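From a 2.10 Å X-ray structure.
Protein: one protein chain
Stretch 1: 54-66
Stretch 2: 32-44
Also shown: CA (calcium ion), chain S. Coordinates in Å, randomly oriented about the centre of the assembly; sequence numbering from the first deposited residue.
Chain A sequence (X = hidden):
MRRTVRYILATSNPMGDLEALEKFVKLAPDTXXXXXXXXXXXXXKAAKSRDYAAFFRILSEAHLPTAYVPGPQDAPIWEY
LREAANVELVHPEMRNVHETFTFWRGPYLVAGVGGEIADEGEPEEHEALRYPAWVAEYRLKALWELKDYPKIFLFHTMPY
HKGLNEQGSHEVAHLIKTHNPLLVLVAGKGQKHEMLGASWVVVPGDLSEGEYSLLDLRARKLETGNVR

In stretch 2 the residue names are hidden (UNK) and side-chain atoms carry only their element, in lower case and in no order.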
# COMPACT_ATOMS: atom_id res chain seq x y z
N ALA A 54 -9.86 -28.59 10.99
CA ALA A 54 -10.25 -28.22 9.62
C ALA A 54 -10.89 -26.83 9.61
O ALA A 54 -10.66 -26.04 8.70
CB ALA A 54 -11.21 -29.27 9.05
N PHE A 55 -11.72 -26.57 10.62
CA PHE A 55 -12.41 -25.29 10.81
C PHE A 55 -11.36 -24.14 10.88
O PHE A 55 -11.41 -23.18 10.14
CB PHE A 55 -13.21 -25.34 12.11
CG PHE A 55 -14.03 -24.12 12.39
CD1 PHE A 55 -15.37 -24.06 11.98
CD2 PHE A 55 -13.48 -23.02 13.06
CE1 PHE A 55 -16.15 -22.92 12.24
CE2 PHE A 55 -14.25 -21.88 13.32
CZ PHE A 55 -15.59 -21.83 12.91
N PHE A 56 -10.40 -24.27 11.80
CA PHE A 56 -9.34 -23.27 11.96
C PHE A 56 -8.43 -23.10 10.75
O PHE A 56 -7.96 -22.00 10.45
CB PHE A 56 -8.55 -23.61 13.21
CG PHE A 56 -9.29 -23.34 14.48
CD1 PHE A 56 -9.26 -24.23 15.53
CD2 PHE A 56 -10.04 -22.17 14.61
CE1 PHE A 56 -9.95 -23.97 16.71
CE2 PHE A 56 -10.74 -21.90 15.79
CZ PHE A 56 -10.69 -22.81 16.84
N ARG A 57 -8.19 -24.19 10.02
CA ARG A 57 -7.36 -24.10 8.83
C ARG A 57 -8.02 -23.18 7.81
O ARG A 57 -7.36 -22.35 7.16
CB ARG A 57 -7.17 -25.50 8.23
CG ARG A 57 -6.27 -25.52 7.02
CD ARG A 57 -4.99 -26.30 7.30
NE ARG A 57 -4.00 -26.07 6.24
CZ ARG A 57 -2.76 -26.54 6.25
NH1 ARG A 57 -2.33 -27.29 7.27
NH2 ARG A 57 -1.94 -26.26 5.25
N ILE A 58 -9.33 -23.33 7.67
CA ILE A 58 -10.11 -22.50 6.74
C ILE A 58 -10.17 -21.06 7.24
O ILE A 58 -10.00 -20.14 6.46
CB ILE A 58 -11.56 -23.08 6.57
CG1 ILE A 58 -11.53 -24.21 5.54
CG2 ILE A 58 -12.55 -21.98 6.16
CD1 ILE A 58 -12.72 -25.15 5.62
N LEU A 59 -10.39 -20.86 8.53
CA LEU A 59 -10.46 -19.51 9.09
C LEU A 59 -9.12 -18.79 8.96
O LEU A 59 -9.08 -17.58 8.72
CB LEU A 59 -10.86 -19.56 10.55
CG LEU A 59 -11.69 -18.44 11.18
CD1 LEU A 59 -11.42 -18.46 12.66
CD2 LEU A 59 -11.36 -17.09 10.60
N SER A 60 -8.04 -19.55 9.11
CA SER A 60 -6.67 -19.01 9.03
C SER A 60 -6.33 -18.38 7.68
O SER A 60 -5.41 -17.57 7.59
CB SER A 60 -5.65 -20.12 9.34
OG SER A 60 -5.43 -20.95 8.20
N GLU A 61 -7.08 -18.73 6.64
CA GLU A 61 -6.84 -18.17 5.31
C GLU A 61 -7.10 -16.65 5.22
O GLU A 61 -6.58 -15.96 4.33
CB GLU A 61 -7.72 -18.88 4.27
CG GLU A 61 -7.45 -20.38 4.16
CD GLU A 61 -6.53 -20.73 3.01
OE1 GLU A 61 -5.50 -20.03 2.85
OE2 GLU A 61 -6.83 -21.70 2.28
N ALA A 62 -7.93 -16.15 6.12
CA ALA A 62 -8.27 -14.72 6.15
C ALA A 62 -7.05 -13.80 6.28
O ALA A 62 -7.01 -12.75 5.63
CB ALA A 62 -9.21 -14.46 7.31
N HIS A 63 -6.09 -14.18 7.11
CA HIS A 63 -4.91 -13.33 7.35
C HIS A 63 -5.37 -11.97 7.88
O HIS A 63 -4.95 -10.94 7.36
CB HIS A 63 -4.09 -13.10 6.08
CG HIS A 63 -3.21 -14.26 5.72
ND1 HIS A 63 -3.64 -15.29 4.90
CD2 HIS A 63 -1.95 -14.58 6.09
CE1 HIS A 63 -2.68 -16.19 4.79
NE2 HIS A 63 -1.64 -15.78 5.51
N LEU A 64 -6.23 -11.99 8.90
CA LEU A 64 -6.76 -10.77 9.52
C LEU A 64 -6.95 -10.99 11.02
O LEU A 64 -7.17 -12.11 11.47
CB LEU A 64 -8.16 -10.40 8.95
CG LEU A 64 -8.42 -9.84 7.54
CD1 LEU A 64 -9.92 -9.79 7.30
CD2 LEU A 64 -7.80 -8.43 7.37
N PRO A 65 -6.85 -9.91 11.82
CA PRO A 65 -7.05 -10.10 13.25
C PRO A 65 -8.38 -10.84 13.36
O PRO A 65 -9.33 -10.50 12.65
CB PRO A 65 -7.14 -8.67 13.78
CG PRO A 65 -6.15 -7.96 12.89
CD PRO A 65 -6.49 -8.51 11.51
N THR A 66 -8.46 -11.84 14.24
CA THR A 66 -9.68 -12.63 14.38
C THR A 66 -9.89 -13.06 15.83
O THR A 66 -8.97 -13.52 16.49
CB THR A 66 -9.62 -13.88 13.47
OG1 THR A 66 -9.44 -13.46 12.12
CG2 THR A 66 -10.90 -14.72 13.56
N UNK A 32 -13.30 -5.43 2.61
CA UNK A 32 -12.31 -4.53 3.17
C UNK A 32 -12.27 -4.65 4.68
O UNK A 32 -11.61 -3.87 5.34
N UNK A 33 -12.97 -5.65 5.22
CA UNK A 33 -12.98 -5.87 6.67
C UNK A 33 -11.57 -5.78 7.25
O UNK A 33 -10.60 -6.21 6.61
c UNK A 33 -13.54 -7.23 6.97
N UNK A 34 -11.48 -5.25 8.47
CA UNK A 34 -10.20 -5.09 9.16
C UNK A 34 -9.99 -6.18 10.17
O UNK A 34 -8.85 -6.46 10.58
c UNK A 34 -10.13 -3.74 9.86
o UNK A 34 -9.82 -2.58 7.83
c UNK A 34 -10.45 -2.63 8.92
o UNK A 34 -11.34 -1.82 9.25
N UNK A 35 -11.09 -6.80 10.58
CA UNK A 35 -11.04 -7.88 11.53
C UNK A 35 -12.25 -8.81 11.37
O UNK A 35 -13.19 -8.50 10.64
c UNK A 35 -10.98 -7.33 12.91
N UNK A 36 -12.21 -9.95 12.06
CA UNK A 36 -13.29 -10.92 12.02
C UNK A 36 -13.58 -11.30 13.46
O UNK A 36 -12.66 -11.47 14.27
c UNK A 36 -12.78 -11.97 9.78
c UNK A 36 -13.84 -13.34 11.64
c UNK A 36 -12.88 -12.22 11.28
c UNK A 36 -12.19 -13.13 8.97
N UNK A 37 -14.86 -11.40 13.80
CA UNK A 37 -15.25 -11.81 15.14
C UNK A 37 -16.24 -12.95 14.92
O UNK A 37 -17.18 -12.83 14.15
c UNK A 37 -15.91 -10.66 15.89
N UNK A 38 -16.01 -14.07 15.59
CA UNK A 38 -16.89 -15.21 15.39
C UNK A 38 -17.30 -15.88 16.71
O UNK A 38 -16.46 -16.25 17.54
c UNK A 38 -17.02 -17.40 13.92
c UNK A 38 -17.13 -18.37 15.06
c UNK A 38 -16.36 -18.04 12.67
c UNK A 38 -16.21 -16.20 14.44
N UNK A 39 -18.61 -15.99 16.88
CA UNK A 39 -19.23 -16.56 18.07
C UNK A 39 -19.67 -18.00 17.80
O UNK A 39 -20.22 -18.27 16.74
c UNK A 39 -20.49 -15.74 18.48
c UNK A 39 -21.00 -16.24 19.81
c UNK A 39 -20.15 -14.25 18.61
c UNK A 39 -19.25 -13.92 19.80
N UNK A 40 -19.44 -18.91 18.75
CA UNK A 40 -19.85 -20.30 18.55
C UNK A 40 -21.37 -20.46 18.45
O UNK A 40 -22.08 -19.46 18.47
N UNK A 41 -21.88 -21.68 18.35
CA UNK A 41 -21.09 -22.91 18.32
C UNK A 41 -20.28 -23.01 17.04
O UNK A 41 -20.82 -22.89 15.95
c UNK A 41 -22.94 -24.14 19.58
o UNK A 41 -22.49 -24.17 20.73
n UNK A 41 -24.24 -24.10 19.32
c UNK A 41 -22.01 -24.15 18.38
N UNK A 42 -18.97 -23.21 17.17
CA UNK A 42 -18.16 -23.35 15.97
C UNK A 42 -18.50 -24.70 15.34
O UNK A 42 -18.65 -24.82 14.13
c UNK A 42 -15.94 -22.04 16.66
c UNK A 42 -14.44 -22.36 16.85
c UNK A 42 -16.66 -23.35 16.31
c UNK A 42 -16.51 -21.42 17.93
N UNK A 43 -18.64 -25.70 16.21
CA UNK A 43 -18.91 -27.09 15.84
C UNK A 43 -20.05 -27.67 16.66
O UNK A 43 -20.32 -27.20 17.77
se UNK A 43 -16.88 -28.68 13.64
c UNK A 43 -17.68 -27.96 16.17
c UNK A 43 -16.49 -27.81 15.27
c UNK A 43 -15.91 -27.48 12.47
N UNK A 44 -20.72 -28.72 16.14
CA UNK A 44 -21.82 -29.36 16.88
C UNK A 44 -21.11 -30.17 17.96
O UNK A 44 -19.93 -30.50 17.81
c UNK A 44 -20.64 -29.24 14.77
c UNK A 44 -22.46 -30.28 15.84
c UNK A 44 -22.06 -29.68 14.53
CA CA S . -9.81 -2.25 5.68
O HOH W 1 -8.56 -4.48 5.60
O HOH W 2 -7.70 -0.97 5.94
O HOH W 3 -8.92 -2.60 3.51

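Position 32 has no side-chain atoms. Its phi is positive, 88°, and a CB there would jam against the carbonyl O of the residue before. It is Gly-32, and its O binds the calcium ion at 2.4 Å.

Position 33 has one side-chain carbon, 4.4 Å from Leu-64 CD1. It is Ala-33.

Position 34 has two carbons, the second carrying two oxygens. One oxygen lies 2.2 Å from the calcium ion, as suits a carboxylate. It is Asp-34. Its CA-to-CB bond points away from stretch 1, but its backbone O lies 3.3 Å from Pro-65 CD.

Position 35 has one carbon, with CB 4.2 Å from Pro-65 CB. It is Ala-35. Its CA makes a CA-H...O contact with Pro-65 O at 3.3 Å.

Position 36 has four carbons, forked at the first, with one arm two carbons long. The end of that arm is 3.7 Å from Ala-62 CB and 4.4 Å from Leu-59 CD2. It is Ile-36.

Position 37 has one carbon, directed away from stretch 1. It is Ala-37.

Position 38 has four carbons, forked at the second. A terminal carbon is 3.9 Å from Phe-55 CZ. It is Leu-38.

Position 39 has four carbons, forked at the first, one arm two carbons long, out of reach of stretch 1. It is Ile-39.

Position 40 has no side-chain atoms. It is Gly-40.

Position 41 has two carbons, the second carrying one oxygen and one nitrogen. A cis peptide bond precedes it. It is Asn-41.

Position 42 has four carbons, forked at the second. A terminal carbon lies 3.6 Å from Phe-55 CE2 and 3.8 Å from Phe-56 CZ. It is Leu-42. Its CB sits over one face of the Phe-55 ring, a CH-pi contact.

Position 43 has an unbranched chain of two carbons, selenium and a carbon. The last carbon is 3.5 Å from Phe-55 CB. It is Met-43, present as selenomethionine.

Position 44 has three carbons closing a ring onto the backbone N. It is Pro-44, out of reach of stretch 1.

The contact joins a parallel strand pairing to an apolar packing. Ile-36 N donates a hydrogen bond to Pro-65 O at 3.0 Å, and Thr-66 bridges with Ile-36. The side chains of Ile-36 and Thr-66 share a sheet face. On the helix, Phe-55 packs against Leu-38, Leu-42 and Met-43. Gly-32, through its backbone O, and Asp-34, through OD1, ligate the calcium ion just before the strand.

Stretch 2 (32-44) GADAIALIGNLMP
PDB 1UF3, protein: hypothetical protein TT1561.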